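PDB 1X3L: hypothetical protein PH0495 from Pyrococcus horikoshii, which catalyses the ATP-dependent phosphorylation of D-glycerate to 2-phosphoglycerate, using magnesium as cofactor and accepting other nucleotides or pyrophosphate as phosphate donors. Local coordinates for residues A26-A30 and L264-N268; C61-R65 and G85-I91; D123-I129 and T188-I194. The contacts are given in a common frame with arbitrary orientation. Numbering follows the deposited sequence.

Contact 1: A26-A30 and L264-N268; sequences AVLNA and LIASN
Residues 26-30 form the last, right-handed alpha-helical turn of helix 23-30, with A30 N bonded to A26 O at 3.1 Å. This turn passes the end of strand 260-266 with its axis 7.8 Å from that of residues 264-266 and a signed crossing angle of 129°; the nearest CA atoms, those of A26 and A266, are 6.0 Å apart. Along the second segment, L264 is extended (phi/psi -96/113). I265 breaks the regular strand geometry with psi near -5° and points its side chain at the helix. Its chi1 is p and chi2 t, so CD1 lies 3.6 Å from CG2 of V27 and 4.2 Å from CB of A26, while CG2 lies 3.6 Å from CB of A30. The helix thereby lies against the edge strand of the six-stranded parallel sheet of an alpha/beta domain; V27 also touches L192 of the next strand. A water beside the apolar patch donates to A26 O (2.8 Å) and I265 O (2.5 Å), bridging the two backbones. A266, extended again, brings its CB to 4.0 Å from A26 CB. S267, chi1 p, is the N-cap of helix 268-281, its OG bonded to I270 N.

Contact 2: C61-R65 and G85-I91; sequences CEMAR and GKELKRI
Residues 61-65 are regular alpha-helix (phi/psi near -63/-41), with R65 N bonded to C61 O at 2.9 Å. Residues 85-91 form an irregular connection alongside, in which K86 takes positive phi (63/102) and E87 and L88 are extended. Nearest CA pairs fix the path: C61 to K86 6.5 Å, R65 to L88 6.6 Å and A64 to I91 7.7 Å. L88 (chi1 m, chi2 t) fills the middle: its CD1 is 3.6 Å from A64 CB, and its CD2 is 3.8 Å from C61 O and 4.0 Å from R65 CB. I91, also m,t, adds CD1 at 3.7 Å from A64 CB. At the more open end, a salt-bridge network joins E62, R65 and K86. R65 NH2 donates to E62 OE1 at 2.7 Å and R65 NE to E62 OE2 at 3.0 Å, whereas K86 NZ stands 4.0 Å from E62 OE2, a long ion pair. The K86 side chain is about 8 Å from that of K58, which probably binds the substrate. Helix 60-70 is the crossover of the beta-alpha-beta unit joining parallel strands 51-56 and 75-81; the loop 85-91, leading to strand 92-96, packs on it, and the E68 carboxylate accepts hydrogen bonds from the backbone N of K89 and R90.

Contact 3: D123-I129 and T188-I194; sequences DIVFILI and TGIVLII
F126 sits in the apolar centre of this strand pair, its CE1 3.5 Å from I190 CG2 and its CD1 4.2 Å from L192 CD1. The same sheet face carries L128 CD2 to L192 CD1 at 3.7 Å and I124 CG2 to I190 CD1 at 3.9 Å, and it is covered by helix 60-70, whose I67 touches F126 and L128. On the other face, I127 CB meets V191 CG2 at 3.8 Å and I129 CD1 (chi1 m, chi2 t) reaches V191 CG1 at 3.7 Å. The two extended strands run parallel at 18°, 4.6 Å apart, I124 registered to T188 and so on to I129 with I193. Hydrogen bonds follow the parallel pattern: V125 N to T188 O and I129 N to L192 O (each 2.8 Å), I127 N to I190 O (2.9 Å), and, in return, I190 N to V125 O (3.0 Å), L192 N to I127 O (2.8 Å) and I194 N to I129 O (3.0 Å). At the polar edge, T188 N donates to D123 O at 3.0 Å, and the D123 carboxylate accepts hydrogen bonds from the backbone N of R120 (OD2) and K50 (OD1). Flanked by strands 51-56 and 260-266, this mostly buried, largely aliphatic pair has its polar backbone satisfied by hydrogen bonds.

Overall arrangement
All three contacts belong to the alpha/beta domain built on the parallel sheet of strand order 92-96, 75-81, 51-56, 124-129, 188-194, 260-266. Contact 3 pairs two inner strands; contact 1 lies at the outermost strand 260-266, hydrogen-bonded to 188-194 through I265 N and I193 O (2.9 Å); contact 2 lies on helix 60-70, over the sheet face that bears L128 and L192. The centre of contact 1 is about 17 Å from that of contact 2 and about 13 Å from that of contact 3. Along the chain, contact 2 closes before contact 3 opens, and contact 1 spans both. Through M63, touching V27, I265, L192 and I194, one hydrophobic core joins helices 23-30 and 60-70 to the sheet, with K58, a probable substrate-binding residue, near contacts 2 and 3.

Contact 1: A26-A30 and L264-N268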
ATOM      1  N   ALA A  26      -1.601  12.464   4.147  1.00 32.22           N
ATOM      2  CA  ALA A  26      -0.304  12.124   3.568  1.00 31.14           C
ATOM      3  C   ALA A  26       0.115  13.134   2.504  1.00 31.87           C
ATOM      4  O   ALA A  26       1.285  13.526   2.437  1.00 30.82           O
ATOM      5  CB  ALA A  26      -0.339  10.718   2.976  1.00 31.06           C
ATOM      6  N   VAL A  27      -0.835  13.556   1.669  1.00 31.20           N
ATOM      7  CA  VAL A  27      -0.522  14.528   0.627  1.00 31.14           C
ATOM      8  C   VAL A  27      -0.106  15.859   1.246  1.00 32.66           C
ATOM      9  O   VAL A  27       0.883  16.458   0.826  1.00 32.91           O
ATOM     10  CB  VAL A  27      -1.724  14.770  -0.324  1.00 31.17           C
ATOM     11  CG1 VAL A  27      -1.424  15.947  -1.258  1.00 29.65           C
ATOM     12  CG2 VAL A  27      -2.005  13.510  -1.141  1.00 27.20           C
ATOM     13  N   LEU A  28      -0.852  16.320   2.246  1.00 33.98           N
ATOM     14  CA  LEU A  28      -0.524  17.589   2.893  1.00 35.33           C
ATOM     15  C   LEU A  28       0.801  17.524   3.653  1.00 36.17           C
ATOM     16  O   LEU A  28       1.527  18.514   3.715  1.00 35.07           O
ATOM     17  CB  LEU A  28      -1.661  18.029   3.829  1.00 36.57           C
ATOM     18  CG  LEU A  28      -2.999  18.278   3.111  1.00 38.33           C
ATOM     19  CD1 LEU A  28      -4.001  18.903   4.073  1.00 37.63           C
ATOM     20  CD2 LEU A  28      -2.774  19.198   1.906  1.00 39.16           C
ATOM     21  N   ASN A  29       1.122  16.363   4.229  1.00 37.02           N
ATOM     22  CA  ASN A  29       2.388  16.219   4.948  1.00 36.61           C
ATOM     23  C   ASN A  29       3.555  16.321   3.969  1.00 36.75           C
ATOM     24  O   ASN A  29       4.615  16.854   4.300  1.00 37.20           O
ATOM     25  CB  ASN A  29       2.495  14.859   5.655  1.00 37.15           C
ATOM     26  CG  ASN A  29       1.541  14.720   6.825  1.00 38.21           C
ATOM     27  OD1 ASN A  29       1.227  15.695   7.508  1.00 40.56           O
ATOM     28  ND2 ASN A  29       1.095  13.495   7.080  1.00 36.12           N
ATOM     29  N   ALA A  30       3.346  15.805   2.762  1.00 35.56           N
ATOM     30  CA  ALA A  30       4.384  15.788   1.735  1.00 36.83           C
ATOM     31  C   ALA A  30       4.479  17.036   0.872  1.00 36.04           C
ATOM     32  O   ALA A  30       5.574  17.461   0.512  1.00 36.32           O
ATOM     33  CB  ALA A  30       4.189  14.569   0.835  1.00 34.04           C
ATOM     34  N   LEU A 264       7.065   8.766  -2.909  1.00 29.29           N
ATOM     35  CA  LEU A 264       6.268   7.792  -2.182  1.00 30.53           C
ATOM     36  C   LEU A 264       5.878   8.577  -0.928  1.00 29.19           C
ATOM     37  O   LEU A 264       6.743   8.922  -0.118  1.00 28.60           O
ATOM     38  CB  LEU A 264       7.123   6.564  -1.833  1.00 30.70           C
ATOM     39  CG  LEU A 264       6.449   5.407  -1.081  1.00 32.47           C
ATOM     40  CD1 LEU A 264       5.228   4.912  -1.845  1.00 29.21           C
ATOM     41  CD2 LEU A 264       7.460   4.274  -0.888  1.00 32.17           C
ATOM     42  N   ILE A 265       4.591   8.876  -0.773  1.00 27.12           N
ATOM     43  CA  ILE A 265       4.146   9.683   0.365  1.00 25.83           C
ATOM     44  C   ILE A 265       3.386   8.973   1.483  1.00 26.51           C
ATOM     45  O   ILE A 265       3.047   9.582   2.498  1.00 25.61           O
ATOM     46  CB  ILE A 265       3.301  10.875  -0.122  1.00 28.00           C
ATOM     47  CG1 ILE A 265       1.962  10.376  -0.679  1.00 27.97           C
ATOM     48  CG2 ILE A 265       4.068  11.633  -1.204  1.00 24.65           C
ATOM     49  CD1 ILE A 265       0.948  11.475  -0.914  1.00 28.98           C
ATOM     50  N   ALA A 266       3.101   7.692   1.300  1.00 26.78           N
ATOM     51  CA  ALA A 266       2.412   6.922   2.331  1.00 25.96           C
ATOM     52  C   ALA A 266       2.877   5.499   2.124  1.00 26.10           C
ATOM     53  O   ALA A 266       2.842   4.987   1.003  1.00 26.95           O
ATOM     54  CB  ALA A 266       0.891   7.029   2.173  1.00 25.51           C
ATOM     55  N   SER A 267       3.331   4.870   3.200  1.00 25.73           N
ATOM     56  CA  SER A 267       3.842   3.508   3.125  1.00 26.19           C
ATOM     57  C   SER A 267       3.991   2.973   4.536  1.00 26.52           C
ATOM     58  O   SER A 267       3.861   3.714   5.506  1.00 26.57           O
ATOM     59  CB  SER A 267       5.218   3.502   2.463  1.00 26.49           C
ATOM     60  OG  SER A 267       6.164   4.167   3.293  1.00 24.77           O
ATOM     61  N   ASN A 268       4.280   1.686   4.646  1.00 27.20           N
ATOM     62  CA  ASN A 268       4.449   1.077   5.949  1.00 27.59           C
ATOM     63  C   ASN A 268       5.599   1.772   6.687  1.00 27.57           C
ATOM     64  O   ASN A 268       5.481   2.095   7.868  1.00 27.54           O
ATOM     65  CB  ASN A 268       4.723  -0.418   5.781  1.00 27.84           C
ATOM     66  CG  ASN A 268       4.672  -1.161   7.089  1.00 29.72           C
ATOM     67  OD1 ASN A 268       5.618  -1.123   7.868  1.00 29.37           O
ATOM     68  ND2 ASN A 268       3.554  -1.831   7.347  1.00 28.71           N
TER
HETATM   69  O   HOH W   1       3.277  11.861   3.420  1.00 28.40           O

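Contact 2: C61-R65 and G85-I91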
ATOM      1  N   CYS A  61      -9.877  10.373  -5.194  1.00 34.95           N
ATOM      2  CA  CYS A  61     -10.617  11.558  -4.770  1.00 35.32           C
ATOM      3  C   CYS A  61     -10.056  12.197  -3.510  1.00 34.19           C
ATOM      4  O   CYS A  61      -9.957  13.421  -3.424  1.00 33.36           O
ATOM      5  CB  CYS A  61     -12.094  11.223  -4.559  1.00 37.96           C
ATOM      6  SG  CYS A  61     -12.970  10.851  -6.093  1.00 43.37           S
ATOM      7  N   GLU A  62      -9.693  11.382  -2.527  1.00 32.83           N
ATOM      8  CA  GLU A  62      -9.137  11.939  -1.302  1.00 34.14           C
ATOM      9  C   GLU A  62      -7.808  12.646  -1.578  1.00 32.78           C
ATOM     10  O   GLU A  62      -7.570  13.744  -1.080  1.00 34.80           O
ATOM     11  CB  GLU A  62      -8.966  10.846  -0.243  1.00 36.48           C
ATOM     12  CG  GLU A  62     -10.256  10.534   0.502  1.00 38.12           C
ATOM     13  CD  GLU A  62     -10.744  11.718   1.336  1.00 43.92           C
ATOM     14  OE1 GLU A  62     -10.163  11.982   2.416  1.00 44.63           O
ATOM     15  OE2 GLU A  62     -11.704  12.395   0.905  1.00 44.93           O
ATOM     16  N   MET A  63      -6.949  12.033  -2.385  1.00 31.98           N
ATOM     17  CA  MET A  63      -5.667  12.654  -2.704  1.00 32.19           C
ATOM     18  C   MET A  63      -5.885  13.936  -3.507  1.00 31.81           C
ATOM     19  O   MET A  63      -5.251  14.956  -3.246  1.00 29.51           O
ATOM     20  CB  MET A  63      -4.783  11.671  -3.475  1.00 31.94           C
ATOM     21  CG  MET A  63      -4.266  10.526  -2.597  1.00 31.81           C
ATOM     22  SD  MET A  63      -3.410   9.223  -3.495  1.00 32.79           S
ATOM     23  CE  MET A  63      -1.768   9.970  -3.696  1.00 32.00           C
ATOM     24  N   ALA A  64      -6.800  13.878  -4.470  1.00 32.61           N
ATOM     25  CA  ALA A  64      -7.121  15.034  -5.306  1.00 34.48           C
ATOM     26  C   ALA A  64      -7.658  16.190  -4.468  1.00 35.85           C
ATOM     27  O   ALA A  64      -7.335  17.350  -4.712  1.00 37.53           O
ATOM     28  CB  ALA A  64      -8.151  14.643  -6.366  1.00 33.81           C
ATOM     29  N   ARG A  65      -8.489  15.866  -3.482  1.00 36.15           N
ATOM     30  CA  ARG A  65      -9.074  16.877  -2.610  1.00 37.56           C
ATOM     31  C   ARG A  65      -7.983  17.653  -1.867  1.00 37.86           C
ATOM     32  O   ARG A  65      -8.090  18.869  -1.682  1.00 36.79           O
ATOM     33  CB  ARG A  65     -10.033  16.207  -1.618  1.00 39.14           C
ATOM     34  CG  ARG A  65     -10.838  17.166  -0.758  1.00 43.58           C
ATOM     35  CD  ARG A  65     -11.990  16.438  -0.065  1.00 47.09           C
ATOM     36  NE  ARG A  65     -11.536  15.407   0.871  1.00 50.97           N
ATOM     37  CZ  ARG A  65     -11.098  15.645   2.105  1.00 52.06           C
ATOM     38  NH1 ARG A  65     -11.051  16.888   2.573  1.00 52.54           N
ATOM     39  NH2 ARG A  65     -10.700  14.638   2.874  1.00 51.57           N
ATOM     40  N   GLY A  85     -17.022   7.495  -5.100  1.00 58.40           N
ATOM     41  CA  GLY A  85     -17.346   8.831  -5.580  1.00 59.94           C
ATOM     42  C   GLY A  85     -16.695  10.058  -4.965  1.00 60.46           C
ATOM     43  O   GLY A  85     -15.537  10.351  -5.243  1.00 61.54           O
ATOM     44  N   LYS A  86     -17.442  10.789  -4.145  1.00 61.03           N
ATOM     45  CA  LYS A  86     -16.932  12.007  -3.513  1.00 61.55           C
ATOM     46  C   LYS A  86     -16.566  13.081  -4.541  1.00 61.52           C
ATOM     47  O   LYS A  86     -15.516  13.021  -5.179  1.00 61.28           O
ATOM     48  CB  LYS A  86     -15.704  11.692  -2.651  1.00 62.62           C
ATOM     49  CG  LYS A  86     -16.024  10.879  -1.400  1.00 63.71           C
ATOM     50  CD  LYS A  86     -14.765  10.443  -0.655  1.00 64.53           C
ATOM     51  CE  LYS A  86     -13.948   9.444  -1.469  1.00 64.01           C
ATOM     52  NZ  LYS A  86     -12.757   8.945  -0.722  1.00 64.02           N
ATOM     53  N   GLU A  87     -17.450  14.063  -4.689  1.00 61.15           N
ATOM     54  CA  GLU A  87     -17.275  15.160  -5.637  1.00 60.37           C
ATOM     55  C   GLU A  87     -16.088  16.079  -5.360  1.00 58.51           C
ATOM     56  O   GLU A  87     -15.658  16.234  -4.216  1.00 58.57           O
ATOM     57  CB  GLU A  87     -18.559  15.994  -5.687  1.00 62.53           C
ATOM     58  CG  GLU A  87     -19.019  16.481  -4.318  1.00 66.54           C
ATOM     59  CD  GLU A  87     -20.327  17.251  -4.370  1.00 68.60           C
ATOM     60  OE1 GLU A  87     -20.353  18.347  -4.973  1.00 70.11           O
ATOM     61  OE2 GLU A  87     -21.329  16.761  -3.806  1.00 69.13           O
ATOM     62  N   LEU A  88     -15.575  16.694  -6.425  1.00 55.67           N
ATOM     63  CA  LEU A  88     -14.444  17.613  -6.336  1.00 53.82           C
ATOM     64  C   LEU A  88     -14.804  18.970  -6.942  1.00 53.22           C
ATOM     65  O   LEU A  88     -15.761  19.087  -7.705  1.00 51.99           O
ATOM     66  CB  LEU A  88     -13.226  17.022  -7.052  1.00 51.41           C
ATOM     67  CG  LEU A  88     -12.626  15.770  -6.398  1.00 52.06           C
ATOM     68  CD1 LEU A  88     -11.554  15.173  -7.294  1.00 50.11           C
ATOM     69  CD2 LEU A  88     -12.046  16.134  -5.036  1.00 49.65           C
ATOM     70  N   LYS A  89     -14.025  19.991  -6.602  1.00 52.77           N
ATOM     71  CA  LYS A  89     -14.273  21.343  -7.086  1.00 53.27           C
ATOM     72  C   LYS A  89     -13.964  21.579  -8.559  1.00 53.29           C
ATOM     73  O   LYS A  89     -14.796  22.119  -9.286  1.00 52.73           O
ATOM     74  CB  LYS A  89     -13.504  22.346  -6.224  1.00 53.98           C
ATOM     75  CG  LYS A  89     -13.987  22.375  -4.781  1.00 56.22           C
ATOM     76  CD  LYS A  89     -13.090  23.213  -3.886  1.00 58.11           C
ATOM     77  CE  LYS A  89     -13.572  23.154  -2.444  1.00 60.13           C
ATOM     78  NZ  LYS A  89     -12.667  23.876  -1.510  1.00 61.52           N
ATOM     79  N   ARG A  90     -12.778  21.180  -9.007  1.00 52.87           N
ATOM     80  CA  ARG A  90     -12.414  21.385 -10.404  1.00 52.37           C
ATOM     81  C   ARG A  90     -11.889  20.127 -11.083  1.00 51.28           C
ATOM     82  O   ARG A  90     -11.366  20.185 -12.195  1.00 50.65           O
ATOM     83  CB  ARG A  90     -11.373  22.496 -10.514  1.00 54.50           C
ATOM     84  CG  ARG A  90     -11.816  23.809  -9.896  1.00 56.98           C
ATOM     85  CD  ARG A  90     -11.153  24.966 -10.604  1.00 59.31           C
ATOM     86  NE  ARG A  90     -11.476  24.944 -12.026  1.00 62.90           N
ATOM     87  CZ  ARG A  90     -10.995  25.801 -12.921  1.00 64.51           C
ATOM     88  NH1 ARG A  90     -10.160  26.759 -12.540  1.00 64.85           N
ATOM     89  NH2 ARG A  90     -11.349  25.697 -14.197  1.00 64.57           N
ATOM     90  N   ILE A  91     -12.038  18.992 -10.414  1.00 49.91           N
ATOM     91  CA  ILE A  91     -11.572  17.727 -10.960  1.00 47.67           C
ATOM     92  C   ILE A  91     -12.750  16.801 -11.234  1.00 47.27           C
ATOM     93  O   ILE A  91     -13.557  16.520 -10.346  1.00 45.29           O
ATOM     94  CB  ILE A  91     -10.587  17.044  -9.988  1.00 46.24           C
ATOM     95  CG1 ILE A  91      -9.396  17.971  -9.740  1.00 44.93           C
ATOM     96  CG2 ILE A  91     -10.120  15.714 -10.559  1.00 44.12           C
ATOM     97  CD1 ILE A  91      -8.454  17.494  -8.665  1.00 44.85           C
TER

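Contact 3: D123-I129 and T188-I194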
ATOM      1  N   ASP A 123       3.634  23.861 -17.564  1.00 41.82           N
ATOM      2  CA  ASP A 123       2.615  23.535 -16.571  1.00 42.16           C
ATOM      3  C   ASP A 123       3.078  22.382 -15.683  1.00 41.85           C
ATOM      4  O   ASP A 123       4.005  21.644 -16.029  1.00 41.48           O
ATOM      5  CB  ASP A 123       1.300  23.128 -17.241  1.00 43.29           C
ATOM      6  CG  ASP A 123       0.712  24.227 -18.094  1.00 44.29           C
ATOM      7  OD1 ASP A 123       0.809  25.409 -17.699  1.00 45.62           O
ATOM      8  OD2 ASP A 123       0.138  23.902 -19.155  1.00 45.24           O
ATOM      9  N   ILE A 124       2.421  22.233 -14.539  1.00 40.87           N
ATOM     10  CA  ILE A 124       2.737  21.166 -13.601  1.00 40.07           C
ATOM     11  C   ILE A 124       1.577  20.175 -13.597  1.00 39.62           C
ATOM     12  O   ILE A 124       0.410  20.575 -13.570  1.00 39.88           O
ATOM     13  CB  ILE A 124       2.929  21.713 -12.167  1.00 41.50           C
ATOM     14  CG1 ILE A 124       4.157  22.625 -12.118  1.00 41.56           C
ATOM     15  CG2 ILE A 124       3.066  20.560 -11.172  1.00 40.52           C
ATOM     16  CD1 ILE A 124       4.469  23.162 -10.737  1.00 42.42           C
ATOM     17  N   VAL A 125       1.898  18.886 -13.642  1.00 37.26           N
ATOM     18  CA  VAL A 125       0.871  17.851 -13.635  1.00 35.94           C
ATOM     19  C   VAL A 125       1.079  16.876 -12.482  1.00 35.63           C
ATOM     20  O   VAL A 125       2.065  16.139 -12.454  1.00 35.48           O
ATOM     21  CB  VAL A 125       0.870  17.035 -14.949  1.00 36.42           C
ATOM     22  CG1 VAL A 125      -0.215  15.967 -14.893  1.00 35.55           C
ATOM     23  CG2 VAL A 125       0.655  17.959 -16.145  1.00 37.72           C
ATOM     24  N   PHE A 126       0.149  16.879 -11.533  1.00 35.61           N
ATOM     25  CA  PHE A 126       0.211  15.972 -10.391  1.00 34.63           C
ATOM     26  C   PHE A 126      -0.375  14.625 -10.801  1.00 35.34           C
ATOM     27  O   PHE A 126      -1.471  14.564 -11.360  1.00 36.06           O
ATOM     28  CB  PHE A 126      -0.613  16.520  -9.218  1.00 34.74           C
ATOM     29  CG  PHE A 126       0.128  17.487  -8.345  1.00 33.29           C
ATOM     30  CD1 PHE A 126       0.986  17.029  -7.353  1.00 35.30           C
ATOM     31  CD2 PHE A 126      -0.033  18.856  -8.513  1.00 32.65           C
ATOM     32  CE1 PHE A 126       1.674  17.920  -6.537  1.00 35.11           C
ATOM     33  CE2 PHE A 126       0.650  19.759  -7.704  1.00 33.71           C
ATOM     34  CZ  PHE A 126       1.504  19.292  -6.714  1.00 35.80           C
ATOM     35  N   ILE A 127       0.358  13.551 -10.539  1.00 33.82           N
ATOM     36  CA  ILE A 127      -0.126  12.206 -10.840  1.00 32.73           C
ATOM     37  C   ILE A 127      -0.284  11.576  -9.458  1.00 32.86           C
ATOM     38  O   ILE A 127       0.703  11.363  -8.757  1.00 33.14           O
ATOM     39  CB  ILE A 127       0.901  11.393 -11.657  1.00 32.06           C
ATOM     40  CG1 ILE A 127       1.266  12.145 -12.939  1.00 32.37           C
ATOM     41  CG2 ILE A 127       0.321  10.026 -12.004  1.00 29.97           C
ATOM     42  CD1 ILE A 127       0.111  12.302 -13.918  1.00 32.32           C
ATOM     43  N   LEU A 128      -1.525  11.307  -9.059  1.00 32.28           N
ATOM     44  CA  LEU A 128      -1.813  10.742  -7.745  1.00 30.90           C
ATOM     45  C   LEU A 128      -2.157   9.258  -7.873  1.00 30.62           C
ATOM     46  O   LEU A 128      -3.193   8.888  -8.429  1.00 31.31           O
ATOM     47  CB  LEU A 128      -2.959  11.535  -7.097  1.00 28.56           C
ATOM     48  CG  LEU A 128      -2.786  13.067  -7.137  1.00 29.44           C
ATOM     49  CD1 LEU A 128      -3.950  13.755  -6.424  1.00 27.99           C
ATOM     50  CD2 LEU A 128      -1.466  13.460  -6.472  1.00 28.02           C
ATOM     51  N   ILE A 129      -1.282   8.410  -7.345  1.00 30.94           N
ATOM     52  CA  ILE A 129      -1.461   6.969  -7.453  1.00 31.12           C
ATOM     53  C   ILE A 129      -1.715   6.227  -6.137  1.00 31.33           C
ATOM     54  O   ILE A 129      -1.032   6.444  -5.134  1.00 30.18           O
ATOM     55  CB  ILE A 129      -0.228   6.342  -8.144  1.00 30.80           C
ATOM     56  CG1 ILE A 129       0.086   7.109  -9.434  1.00 32.52           C
ATOM     57  CG2 ILE A 129      -0.493   4.871  -8.460  1.00 32.37           C
ATOM     58  CD1 ILE A 129       1.366   6.646 -10.147  1.00 28.92           C
ATOM     59  N   THR A 188       6.180  19.545 -16.148  1.00 37.94           N
ATOM     60  CA  THR A 188       6.757  18.948 -14.955  1.00 37.73           C
ATOM     61  C   THR A 188       5.766  17.979 -14.328  1.00 36.58           C
ATOM     62  O   THR A 188       4.624  18.340 -14.045  1.00 35.82           O
ATOM     63  CB  THR A 188       7.125  20.017 -13.909  1.00 38.41           C
ATOM     64  OG1 THR A 188       8.156  20.862 -14.431  1.00 40.55           O
ATOM     65  CG2 THR A 188       7.628  19.358 -12.634  1.00 37.65           C
ATOM     66  N   GLY A 189       6.207  16.744 -14.119  1.00 34.92           N
ATOM     67  CA  GLY A 189       5.343  15.754 -13.511  1.00 33.39           C
ATOM     68  C   GLY A 189       5.694  15.486 -12.059  1.00 33.79           C
ATOM     69  O   GLY A 189       6.831  15.125 -11.737  1.00 33.18           O
ATOM     70  N   ILE A 190       4.726  15.679 -11.170  1.00 32.67           N
ATOM     71  CA  ILE A 190       4.941  15.417  -9.753  1.00 31.90           C
ATOM     72  C   ILE A 190       4.035  14.241  -9.393  1.00 32.10           C
ATOM     73  O   ILE A 190       2.817  14.382  -9.328  1.00 33.19           O
ATOM     74  CB  ILE A 190       4.605  16.657  -8.890  1.00 31.97           C
ATOM     75  CG1 ILE A 190       5.588  17.786  -9.217  1.00 32.46           C
ATOM     76  CG2 ILE A 190       4.684  16.303  -7.408  1.00 31.18           C
ATOM     77  CD1 ILE A 190       5.369  19.070  -8.429  1.00 32.97           C
ATOM     78  N   VAL A 191       4.642  13.078  -9.179  1.00 29.82           N
ATOM     79  CA  VAL A 191       3.899  11.865  -8.870  1.00 28.63           C
ATOM     80  C   VAL A 191       3.894  11.549  -7.383  1.00 29.14           C
ATOM     81  O   VAL A 191       4.951  11.430  -6.765  1.00 28.23           O
ATOM     82  CB  VAL A 191       4.497  10.658  -9.634  1.00 29.41           C
ATOM     83  CG1 VAL A 191       3.648   9.414  -9.414  1.00 28.05           C
ATOM     84  CG2 VAL A 191       4.591  10.988 -11.122  1.00 27.60           C
ATOM     85  N   LEU A 192       2.697  11.435  -6.815  1.00 27.48           N
ATOM     86  CA  LEU A 192       2.544  11.111  -5.403  1.00 28.15           C
ATOM     87  C   LEU A 192       1.958   9.702  -5.337  1.00 27.66           C
ATOM     88  O   LEU A 192       0.875   9.436  -5.866  1.00 27.56           O
ATOM     89  CB  LEU A 192       1.621  12.125  -4.717  1.00 27.91           C
ATOM     90  CG  LEU A 192       2.016  13.600  -4.906  1.00 29.71           C
ATOM     91  CD1 LEU A 192       1.108  14.485  -4.054  1.00 27.24           C
ATOM     92  CD2 LEU A 192       3.485  13.807  -4.515  1.00 26.44           C
ATOM     93  N   ILE A 193       2.680   8.801  -4.687  1.00 25.81           N
ATOM     94  CA  ILE A 193       2.256   7.410  -4.606  1.00 26.52           C
ATOM     95  C   ILE A 193       2.057   6.884  -3.182  1.00 26.85           C
ATOM     96  O   ILE A 193       2.785   7.249  -2.261  1.00 26.86           O
ATOM     97  CB  ILE A 193       3.294   6.507  -5.310  1.00 23.84           C
ATOM     98  CG1 ILE A 193       3.579   7.054  -6.710  1.00 23.23           C
ATOM     99  CG2 ILE A 193       2.783   5.072  -5.393  1.00 22.81           C
ATOM    100  CD1 ILE A 193       4.778   6.413  -7.397  1.00 23.73           C
ATOM    101  N   ILE A 194       1.055   6.027  -3.022  1.00 27.11           N
ATOM    102  CA  ILE A 194       0.766   5.391  -1.743  1.00 27.19           C
ATOM    103  C   ILE A 194       1.004   3.914  -2.005  1.00 26.78           C
ATOM    104  O   ILE A 194       0.478   3.363  -2.968  1.00 27.35           O
ATOM    105  CB  ILE A 194      -0.694   5.610  -1.300  1.00 29.03           C
ATOM    106  CG1 ILE A 194      -0.902   7.083  -0.936  1.00 29.64           C
ATOM    107  CG2 ILE A 194      -1.015   4.709  -0.088  1.00 30.70           C
ATOM    108  CD1 ILE A 194      -2.316   7.417  -0.505  1.00 32.66           C
TER